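Local coordinates for cell death abnormality protein 2 (PDB 3QWX) that acts as a CRK-family SH2/SH3 signalling adaptor required for engulfment of cell corpses and for cell migration in Caenorhabditis elegans, at residues F14-S20 / F38-D42; V122-K126 / F137-R142; T149-W154 / L165-V171. The contacts are given in a common frame with arbitrary orientation. Residue numbers count along the deposited sequence, not the author numbering.

Contact 1. Residues F14-S20 / F38-D42. With SO4 (sulfate ion), chain B.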
loop_
_atom_site.group_PDB
_atom_site.type_symbol
_atom_site.label_atom_id
_atom_site.label_comp_id
_atom_site.label_asym_id
_atom_site.label_seq_id
_atom_site.Cartn_x
_atom_site.Cartn_y
_atom_site.Cartn_z
ATOM N N PHE A 14 -0.521 2.291 2.524
ATOM C CA PHE A 14 -0.556 2.175 1.059
ATOM C C PHE A 14 0.354 1.070 0.513
ATOM O O PHE A 14 0.834 1.128 -0.627
ATOM C CB PHE A 14 -0.402 3.511 0.328
ATOM C CG PHE A 14 0.675 4.409 0.865
ATOM C CD1 PHE A 14 2.004 4.192 0.544
ATOM C CD2 PHE A 14 0.344 5.518 1.635
ATOM C CE1 PHE A 14 3.003 5.056 1.013
ATOM C CE2 PHE A 14 1.329 6.388 2.105
ATOM C CZ PHE A 14 2.658 6.149 1.798
ATOM N N TYR A 15 0.541 0.050 1.352
ATOM C CA TYR A 15 1.366 -1.116 1.057
ATOM C C TYR A 15 0.448 -2.314 0.766
ATOM O O TYR A 15 -0.501 -2.567 1.510
ATOM C CB TYR A 15 2.293 -1.381 2.251
ATOM C CG TYR A 15 2.983 -2.724 2.261
ATOM C CD1 TYR A 15 3.783 -3.129 1.209
ATOM C CD2 TYR A 15 2.847 -3.578 3.344
ATOM C CE1 TYR A 15 4.412 -4.361 1.225
ATOM C CE2 TYR A 15 3.476 -4.805 3.376
ATOM C CZ TYR A 15 4.258 -5.194 2.316
ATOM O OH TYR A 15 4.879 -6.423 2.350
ATOM N N PHE A 16 0.710 -3.020 -0.333
ATOM C CA PHE A 16 -0.173 -4.084 -0.796
ATOM C C PHE A 16 0.578 -5.417 -0.878
ATOM O O PHE A 16 1.034 -5.826 -1.944
ATOM C CB PHE A 16 -0.804 -3.718 -2.144
ATOM C CG PHE A 16 -1.713 -2.512 -2.085
ATOM C CD1 PHE A 16 -1.191 -1.219 -2.144
ATOM C CD2 PHE A 16 -3.081 -2.669 -1.964
ATOM C CE1 PHE A 16 -2.029 -0.106 -2.074
ATOM C CE2 PHE A 16 -3.921 -1.568 -1.909
ATOM C CZ PHE A 16 -3.394 -0.277 -1.962
ATOM N N PRO A 17 0.699 -6.102 0.268
ATOM C CA PRO A 17 1.453 -7.352 0.425
ATOM C C PRO A 17 1.033 -8.461 -0.555
ATOM O O PRO A 17 1.883 -9.240 -0.987
ATOM C CB PRO A 17 1.152 -7.772 1.869
ATOM C CG PRO A 17 0.628 -6.553 2.548
ATOM C CD PRO A 17 -0.029 -5.724 1.493
ATOM N N GLY A 18 -0.241 -8.532 -0.918
ATOM C CA GLY A 18 -0.679 -9.581 -1.830
ATOM C C GLY A 18 -0.444 -9.342 -3.317
ATOM O O GLY A 18 -0.517 -10.270 -4.129
ATOM N N MET A 19 -0.137 -8.100 -3.678
ATOM C CA MET A 19 -0.152 -7.674 -5.080
ATOM C C MET A 19 1.131 -7.973 -5.859
ATOM O O MET A 19 2.244 -7.755 -5.364
ATOM C CB MET A 19 -0.449 -6.175 -5.130
ATOM C CG MET A 19 -0.874 -5.646 -6.478
ATOM S SD MET A 19 -1.101 -3.866 -6.359
ATOM C CE MET A 19 -2.675 -3.774 -5.503
ATOM N N SER A 20 0.974 -8.454 -7.095
ATOM C CA SER A 20 2.126 -8.710 -7.947
ATOM C C SER A 20 2.495 -7.458 -8.726
ATOM O O SER A 20 1.718 -6.501 -8.783
ATOM C CB SER A 20 1.839 -9.855 -8.929
ATOM O OG SER A 20 0.833 -9.495 -9.862
ATOM N N PHE A 38 0.462 6.292 -6.646
ATOM C CA PHE A 38 1.479 5.281 -6.367
ATOM C C PHE A 38 1.027 4.276 -5.309
ATOM O O PHE A 38 0.079 4.519 -4.549
ATOM C CB PHE A 38 2.774 5.961 -5.889
ATOM C CG PHE A 38 2.659 6.565 -4.521
ATOM C CD1 PHE A 38 2.114 7.829 -4.349
ATOM C CD2 PHE A 38 3.058 5.857 -3.406
ATOM C CE1 PHE A 38 1.986 8.386 -3.090
ATOM C CE2 PHE A 38 2.929 6.408 -2.130
ATOM C CZ PHE A 38 2.385 7.674 -1.978
ATOM N N LEU A 39 1.717 3.145 -5.257
ATOM C CA LEU A 39 1.543 2.222 -4.155
ATOM C C LEU A 39 2.853 1.522 -3.866
ATOM O O LEU A 39 3.780 1.541 -4.684
ATOM C CB LEU A 39 0.443 1.204 -4.458
ATOM C CG LEU A 39 0.563 0.345 -5.723
ATOM C CD1 LEU A 39 1.535 -0.819 -5.526
ATOM C CD2 LEU A 39 -0.823 -0.181 -6.087
ATOM N N MET A 40 2.923 0.904 -2.694
ATOM C CA MET A 40 4.031 0.031 -2.370
ATOM C C MET A 40 3.546 -1.404 -2.285
ATOM O O MET A 40 2.369 -1.657 -2.058
ATOM C CB MET A 40 4.696 0.452 -1.063
ATOM C CG MET A 40 5.680 1.612 -1.256
ATOM S SD MET A 40 6.405 2.052 0.313
ATOM C CE MET A 40 7.388 0.600 0.679
ATOM N N ARG A 41 4.467 -2.330 -2.495
ATOM C CA ARG A 41 4.151 -3.752 -2.534
ATOM C C ARG A 41 5.442 -4.517 -2.325
ATOM O O ARG A 41 6.514 -3.917 -2.226
ATOM C CB ARG A 41 3.548 -4.137 -3.886
ATOM C CG ARG A 41 4.465 -3.847 -5.051
ATOM C CD ARG A 41 3.848 -4.184 -6.398
ATOM N NE ARG A 41 4.745 -3.744 -7.468
ATOM C CZ ARG A 41 5.830 -4.412 -7.852
ATOM N NH1 ARG A 41 6.139 -5.552 -7.261
ATOM N NH2 ARG A 41 6.610 -3.940 -8.817
ATOM N N ASP A 42 5.352 -5.840 -2.287
ATOM C CA ASP A 42 6.559 -6.656 -2.222
ATOM C C ASP A 42 7.267 -6.765 -3.572
ATOM O O ASP A 42 6.630 -6.869 -4.620
ATOM C CB ASP A 42 6.228 -8.039 -1.655
ATOM C CG ASP A 42 5.679 -7.953 -0.252
ATOM O OD1 ASP A 42 6.310 -7.268 0.572
ATOM O OD2 ASP A 42 4.611 -8.533 0.022
HETATM S S SO4 B . 9.478 -6.738 -8.968
HETATM O O1 SO4 B . 8.408 -7.198 -8.086
HETATM O O2 SO4 B . 9.691 -7.735 -10.012
HETATM O O3 SO4 B . 9.141 -5.465 -9.601
HETATM O O4 SO4 B . 10.687 -6.547 -8.180
HETATM O O HOH W 1 3.031 -7.462 -2.928
#
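Two backbone hydrogen bonds hold the F14-F16 part of F14-S20 parallel to strand 37-42: M40 N to F14 O (2.9 Å) and F16 N to M40 O (2.8 Å). Both centre on M40, paired with Y15. Water 1 accepts from D42 N (2.9 Å) and lies in donating reach of F16 O (2.8 Å) and M19 O (2.6 Å). A very short hydrogen bond joins Y15 OH to D42 OD1 (2.4 Å).

The apolar contacts include a T-shaped pair, with the edge of F38 toward the face of F14 (centroids 5.0 Å apart). L39 meets F16 and M19.

R41 donates from NH1 to sulfate O1 (2.9 Å) and from NH2 to O3 (3.1 Å). It occupies the arginine position of the SH2 FLVR motif, so the sulfate probably mimics a phosphotyrosine phosphate. R21, S43 and S44 also bind it.

The contact closes the beta-alpha-beta unit. S20 N-caps helix 21-29, M19 packs on that helix, F14 touches helix 92-98, and strand 49-54 pairs with strand 37-42.

Contact 2. Residues V122-K126 / F137-R142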
loop_
_atom_site.group_PDB
_atom_site.type_symbol
_atom_site.label_atom_id
_atom_site.label_comp_id
_atom_site.label_asym_id
_atom_site.label_seq_id
_atom_site.Cartn_x
_atom_site.Cartn_y
_atom_site.Cartn_z
ATOM N N VAL A 122 -20.814 -2.727 8.860
ATOM C CA VAL A 122 -20.406 -2.564 10.247
ATOM C C VAL A 122 -20.181 -3.932 10.877
ATOM O O VAL A 122 -20.872 -4.904 10.540
ATOM C CB VAL A 122 -21.430 -1.743 11.091
ATOM C CG1 VAL A 122 -21.666 -0.378 10.453
ATOM C CG2 VAL A 122 -22.734 -2.499 11.240
ATOM N N GLY A 123 -19.209 -3.996 11.785
ATOM C CA GLY A 123 -18.897 -5.223 12.492
ATOM C C GLY A 123 -20.086 -5.647 13.336
ATOM O O GLY A 123 -20.632 -4.846 14.091
ATOM N N THR A 124 -20.508 -6.896 13.193
ATOM C CA THR A 124 -21.642 -7.397 13.974
ATOM C C THR A 124 -21.129 -8.122 15.225
ATOM O O THR A 124 -21.854 -8.302 16.205
ATOM C CB THR A 124 -22.546 -8.332 13.155
ATOM O OG1 THR A 124 -21.770 -9.423 12.654
ATOM C CG2 THR A 124 -23.175 -7.587 11.989
ATOM N N PHE A 125 -19.869 -8.538 15.175
ATOM C CA PHE A 125 -19.197 -9.132 16.319
ATOM C C PHE A 125 -17.764 -8.606 16.329
ATOM O O PHE A 125 -17.275 -8.105 15.316
ATOM C CB PHE A 125 -19.193 -10.666 16.225
ATOM C CG PHE A 125 -20.567 -11.282 16.093
ATOM C CD1 PHE A 125 -21.093 -11.574 14.845
ATOM C CD2 PHE A 125 -21.324 -11.576 17.222
ATOM C CE1 PHE A 125 -22.354 -12.133 14.718
ATOM C CE2 PHE A 125 -22.584 -12.131 17.106
ATOM C CZ PHE A 125 -23.103 -12.411 15.849
ATOM N N LYS A 126 -17.090 -8.708 17.467
ATOM C CA LYS A 126 -15.684 -8.339 17.525
ATOM C C LYS A 126 -14.833 -9.398 16.813
ATOM O O LYS A 126 -15.117 -10.594 16.879
ATOM C CB LYS A 126 -15.218 -8.143 18.976
ATOM C CG LYS A 126 -14.419 -9.308 19.531
ATOM C CD LYS A 126 -13.844 -9.008 20.910
ATOM C CE LYS A 126 -13.623 -10.308 21.683
ATOM N NZ LYS A 126 -13.134 -10.087 23.080
ATOM N N PHE A 137 -11.180 -5.987 14.093
ATOM C CA PHE A 137 -12.090 -4.866 14.259
ATOM C C PHE A 137 -13.000 -5.055 15.461
ATOM O O PHE A 137 -13.096 -6.155 16.031
ATOM C CB PHE A 137 -12.913 -4.605 12.985
ATOM C CG PHE A 137 -13.716 -5.785 12.516
ATOM C CD1 PHE A 137 -13.182 -6.682 11.604
ATOM C CD2 PHE A 137 -15.014 -5.979 12.957
ATOM C CE1 PHE A 137 -13.915 -7.764 11.161
ATOM C CE2 PHE A 137 -15.760 -7.069 12.525
ATOM C CZ PHE A 137 -15.216 -7.958 11.626
ATOM N N GLU A 138 -13.671 -3.972 15.831
ATOM C CA GLU A 138 -14.553 -3.960 16.992
ATOM C C GLU A 138 -16.003 -4.174 16.549
ATOM O O GLU A 138 -16.347 -3.924 15.398
ATOM C CB GLU A 138 -14.411 -2.630 17.746
ATOM C CG GLU A 138 -13.033 -2.412 18.405
ATOM C CD GLU A 138 -12.888 -1.021 18.995
ATOM O OE1 GLU A 138 -13.847 -0.559 19.640
ATOM O OE2 GLU A 138 -11.832 -0.378 18.804
ATOM N N GLN A 139 -16.851 -4.652 17.453
ATOM C CA GLN A 139 -18.259 -4.769 17.123
ATOM C C GLN A 139 -18.771 -3.356 16.916
ATOM O O GLN A 139 -18.449 -2.462 17.693
ATOM C CB GLN A 139 -19.045 -5.428 18.250
ATOM C CG GLN A 139 -20.538 -5.522 17.964
ATOM C CD GLN A 139 -21.273 -6.268 19.052
ATOM O OE1 GLN A 139 -21.281 -5.843 20.207
ATOM N NE2 GLN A 139 -21.882 -7.401 18.695
ATOM N N GLY A 140 -19.554 -3.160 15.860
ATOM C CA GLY A 140 -20.089 -1.846 15.547
ATOM C C GLY A 140 -19.155 -0.990 14.707
ATOM O O GLY A 140 -19.520 0.116 14.318
ATOM N N GLU A 141 -17.955 -1.490 14.416
ATOM C CA GLU A 141 -16.981 -0.693 13.671
ATOM C C GLU A 141 -17.298 -0.614 12.181
ATOM O O GLU A 141 -17.614 -1.623 11.551
ATOM C CB GLU A 141 -15.551 -1.205 13.887
ATOM C CG GLU A 141 -14.487 -0.333 13.203
ATOM C CD GLU A 141 -13.066 -0.753 13.536
ATOM O OE1 GLU A 141 -12.869 -1.534 14.495
ATOM O OE2 GLU A 141 -12.137 -0.312 12.828
ATOM N N ARG A 142 -17.190 0.591 11.624
ATOM C CA ARG A 142 -17.489 0.830 10.211
ATOM C C ARG A 142 -16.311 0.428 9.326
ATOM O O ARG A 142 -15.186 0.835 9.562
ATOM C CB ARG A 142 -17.829 2.310 9.996
ATOM C CG ARG A 142 -18.164 2.688 8.554
ATOM C CD ARG A 142 -18.230 4.217 8.388
ATOM N NE ARG A 142 -18.638 4.643 7.043
ATOM C CZ ARG A 142 -17.840 4.675 5.975
ATOM N NH1 ARG A 142 -16.576 4.278 6.063
ATOM N NH2 ARG A 142 -18.312 5.103 4.805
#
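The chain leaves strand 119-123 at G123 and meets F137-R142 on its way to strand 142-147. This is the base of the RT loop of an SH3 domain. E138-E141 form a type II beta turn, the diverging turn of this fold. It is closed by E141 N to E138 O (3.1 Å). Across the segments, V122 and R142 make an antiparallel non-hydrogen-bonded pair, with CA atoms 4.5 Å apart. G123 then binds the turn with both its polar atoms: G123 N donates to E141 O (2.9 Å), and G140 N donates to G123 O (2.7 Å). A CA-H...O contact, V122 CA to E141 O (3.2 Å), adds to this.

Both glycines suit their places. A CB on G123 would clash with E138 O and the F137 ring. G140 has phi/psi of 86/-3°, where a CB would jam against the preceding carbonyl.

The F137 ring packs against V122-K126. Its CE2 lies 3.6 Å from G123 CA and 3.3 Å from F125 O. Y170 and V171 also touch F137. The CA-to-CB bonds of E138 and E141 point away from V122-K126, and E141 OE1 accepts from E138 N (2.9 Å), a second bond across the turn. R142 reaches along the surface to a salt bridge with E144. V122 and R142 both touch Q174 near the chain end. The extended side chain of Q139 spans the gap, and its NE2 donates to T124 O at 2.6 Å, almost straight at 176°.

Contact 3. Residues T149-W154 / L165-V171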
loop_
_atom_site.group_PDB
_atom_site.type_symbol
_atom_site.label_atom_id
_atom_site.label_comp_id
_atom_site.label_asym_id
_atom_site.label_seq_id
_atom_site.Cartn_x
_atom_site.Cartn_y
_atom_site.Cartn_z
ATOM N N THR A 149 -13.530 -11.613 -2.126
ATOM C CA THR A 149 -12.650 -12.740 -2.428
ATOM C C THR A 149 -13.390 -14.067 -2.599
ATOM O O THR A 149 -13.400 -14.675 -3.675
ATOM C CB THR A 149 -11.616 -12.894 -1.277
ATOM O OG1 THR A 149 -11.347 -11.608 -0.696
ATOM C CG2 THR A 149 -10.318 -13.507 -1.775
ATOM N N ASN A 150 -13.990 -14.533 -1.517
ATOM C CA ASN A 150 -14.824 -15.719 -1.589
ATOM C C ASN A 150 -16.036 -15.467 -0.727
ATOM O O ASN A 150 -16.224 -14.350 -0.239
ATOM C CB ASN A 150 -14.048 -16.970 -1.158
ATOM C CG ASN A 150 -13.387 -16.817 0.203
ATOM O OD1 ASN A 150 -14.068 -16.690 1.222
ATOM N ND2 ASN A 150 -12.060 -16.863 0.231
ATOM N N GLN A 151 -16.868 -16.480 -0.533
ATOM C CA GLN A 151 -18.091 -16.245 0.207
ATOM C C GLN A 151 -17.794 -16.065 1.679
ATOM O O GLN A 151 -18.629 -15.537 2.416
ATOM C CB GLN A 151 -19.100 -17.375 -0.011
ATOM C CG GLN A 151 -18.543 -18.747 0.247
ATOM C CD GLN A 151 -19.388 -19.829 -0.395
ATOM O OE1 GLN A 151 -18.923 -20.941 -0.628
ATOM N NE2 GLN A 151 -20.636 -19.497 -0.700
ATOM N N ASP A 152 -16.603 -16.470 2.115
ATOM C CA ASP A 152 -16.310 -16.476 3.554
ATOM C C ASP A 152 -15.421 -15.333 4.047
ATOM O O ASP A 152 -15.555 -14.881 5.193
ATOM C CB ASP A 152 -15.760 -17.842 4.002
ATOM C CG ASP A 152 -16.837 -18.954 3.960
ATOM O OD1 ASP A 152 -18.019 -18.667 4.227
ATOM O OD2 ASP A 152 -16.499 -20.112 3.662
ATOM N N TRP A 153 -14.524 -14.863 3.187
ATOM C CA TRP A 153 -13.548 -13.852 3.585
ATOM C C TRP A 153 -13.488 -12.711 2.585
ATOM O O TRP A 153 -13.345 -12.940 1.382
ATOM C CB TRP A 153 -12.165 -14.496 3.785
ATOM C CG TRP A 153 -12.153 -15.419 4.956
ATOM C CD1 TRP A 153 -12.504 -16.745 4.965
ATOM C CD2 TRP A 153 -11.794 -15.091 6.306
ATOM N NE1 TRP A 153 -12.384 -17.256 6.238
ATOM C CE2 TRP A 153 -11.946 -16.269 7.079
ATOM C CE3 TRP A 153 -11.347 -13.927 6.934
ATOM C CZ2 TRP A 153 -11.665 -16.310 8.437
ATOM C CZ3 TRP A 153 -11.068 -13.966 8.290
ATOM C CH2 TRP A 153 -11.227 -15.152 9.027
ATOM N N TRP A 154 -13.625 -11.484 3.087
ATOM C CA TRP A 154 -13.626 -10.304 2.235
ATOM C C TRP A 154 -12.493 -9.363 2.621
ATOM O O TRP A 154 -12.157 -9.239 3.797
ATOM C CB TRP A 154 -14.943 -9.540 2.364
ATOM C CG TRP A 154 -16.169 -10.284 1.941
ATOM C CD1 TRP A 154 -16.224 -11.441 1.220
ATOM C CD2 TRP A 154 -17.526 -9.911 2.209
ATOM N NE1 TRP A 154 -17.532 -11.813 1.029
ATOM C CE2 TRP A 154 -18.352 -10.894 1.629
ATOM C CE3 TRP A 154 -18.122 -8.844 2.890
ATOM C CZ2 TRP A 154 -19.744 -10.838 1.695
ATOM C CZ3 TRP A 154 -19.501 -8.795 2.969
ATOM C CH2 TRP A 154 -20.300 -9.790 2.373
ATOM N N LEU A 165 -8.192 -9.066 5.617
ATOM C CA LEU A 165 -9.338 -9.933 5.410
ATOM C C LEU A 165 -10.220 -9.996 6.655
ATOM O O LEU A 165 -9.733 -9.967 7.784
ATOM C CB LEU A 165 -8.878 -11.349 5.051
ATOM C CG LEU A 165 -8.164 -11.572 3.721
ATOM C CD1 LEU A 165 -7.682 -13.012 3.618
ATOM C CD2 LEU A 165 -9.094 -11.248 2.589
ATOM N N VAL A 166 -11.521 -10.107 6.425
ATOM C CA VAL A 166 -12.504 -10.166 7.493
ATOM C C VAL A 166 -13.531 -11.249 7.147
ATOM O O VAL A 166 -13.799 -11.507 5.966
ATOM C CB VAL A 166 -13.207 -8.795 7.692
ATOM C CG1 VAL A 166 -12.194 -7.701 8.007
ATOM C CG2 VAL A 166 -14.036 -8.421 6.447
ATOM N N PRO A 167 -14.101 -11.899 8.171
ATOM C CA PRO A 167 -15.113 -12.924 7.895
ATOM C C PRO A 167 -16.414 -12.279 7.446
ATOM O O PRO A 167 -16.873 -11.329 8.085
ATOM C CB PRO A 167 -15.314 -13.615 9.256
ATOM C CG PRO A 167 -14.207 -13.152 10.132
ATOM C CD PRO A 167 -13.786 -11.799 9.608
ATOM N N ALA A 168 -17.009 -12.790 6.372
ATOM C CA ALA A 168 -18.256 -12.232 5.851
ATOM C C ALA A 168 -19.405 -12.314 6.859
ATOM O O ALA A 168 -20.290 -11.445 6.879
ATOM C CB ALA A 168 -18.635 -12.908 4.542
ATOM N N ASN A 169 -19.387 -13.347 7.702
ATOM C CA ASN A 169 -20.429 -13.523 8.722
ATOM C C ASN A 169 -20.234 -12.648 9.969
ATOM O O ASN A 169 -20.988 -12.751 10.940
ATOM C CB ASN A 169 -20.605 -15.003 9.093
ATOM C CG ASN A 169 -19.366 -15.614 9.733
ATOM O OD1 ASN A 169 -19.462 -16.417 10.669
ATOM N ND2 ASN A 169 -18.206 -15.264 9.218
ATOM N N TYR A 170 -19.224 -11.777 9.931
ATOM C CA TYR A 170 -18.961 -10.869 11.037
ATOM C C TYR A 170 -19.313 -9.416 10.669
ATOM O O TYR A 170 -19.138 -8.505 11.476
ATOM C CB TYR A 170 -17.489 -10.942 11.450
ATOM C CG TYR A 170 -17.118 -12.012 12.457
ATOM C CD1 TYR A 170 -17.372 -13.364 12.209
ATOM C CD2 TYR A 170 -16.449 -11.671 13.633
ATOM C CE1 TYR A 170 -17.004 -14.347 13.128
ATOM C CE2 TYR A 170 -16.067 -12.637 14.553
ATOM C CZ TYR A 170 -16.347 -13.973 14.301
ATOM O OH TYR A 170 -15.964 -14.918 15.226
ATOM N N VAL A 171 -19.782 -9.205 9.441
ATOM C CA VAL A 171 -20.144 -7.872 8.997
ATOM C C VAL A 171 -21.554 -7.800 8.402
ATOM O O VAL A 171 -22.084 -8.788 7.893
ATOM C CB VAL A 171 -19.112 -7.300 7.977
ATOM C CG1 VAL A 171 -17.748 -7.177 8.621
ATOM C CG2 VAL A 171 -19.038 -8.173 6.747
#
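Three backbone hydrogen bonds join the segments. W154 and V166 form a hydrogen-bonded antiparallel pair: W154 N donates to V166 O (2.9 Å) and V166 N to W154 O (2.8 Å). Next to it, W153 and P167 form a non-hydrogen-bonded pair. A168 N then donates to D152 O (2.8 Å), as the chain enters the 3-10 turn 168-170.

N150 organises the turn into strand 153-157. Its OD1 accepts from D152 N and W153 N, both at 2.7 Å, making an Asx turn and an Asx motif. This is the n-Src loop of the SH3 fold. W153, P167 and Y170 hold positions that bind proline-rich ligands in related SH3 domains, consistent with a role for this domain in binding ced-5, whose C-terminus has a candidate SH3-binding region.

Weaker bonds run from W154 NE1 to N150 O (3.1 Å) and from T149 OG1 to W153 O (3.2 Å). P167 O accepts from Y170 N (3.0 Å). P167 packs over one face of the W153 ring. A168 CB makes a CH-pi contact with W154, 3.8 Å from the centroid of its six-membered ring.

The contacts follow one another along the chain in numerical order. Contact 1 belongs to the SH2 domain and its mixed sheet. Contacts 2 and 3 belong to the first SH3 domain and reach one antiparallel five-stranded sheet. The centre of contact 1 is 26 Å from that of contact 2 and 21 Å from that of contact 3. The nearest atoms are about 16 and 10 Å apart, so neither touches it. Contacts 2 and 3 have centres 13 Å apart and do touch. T124 N and Y170 O are 2.7 Å apart, a probable hydrogen bond, and F137 packs on V166 and Y170. This chain is the SH2 and first SH3 part of a longer adaptor, and the layout fits separate binding units.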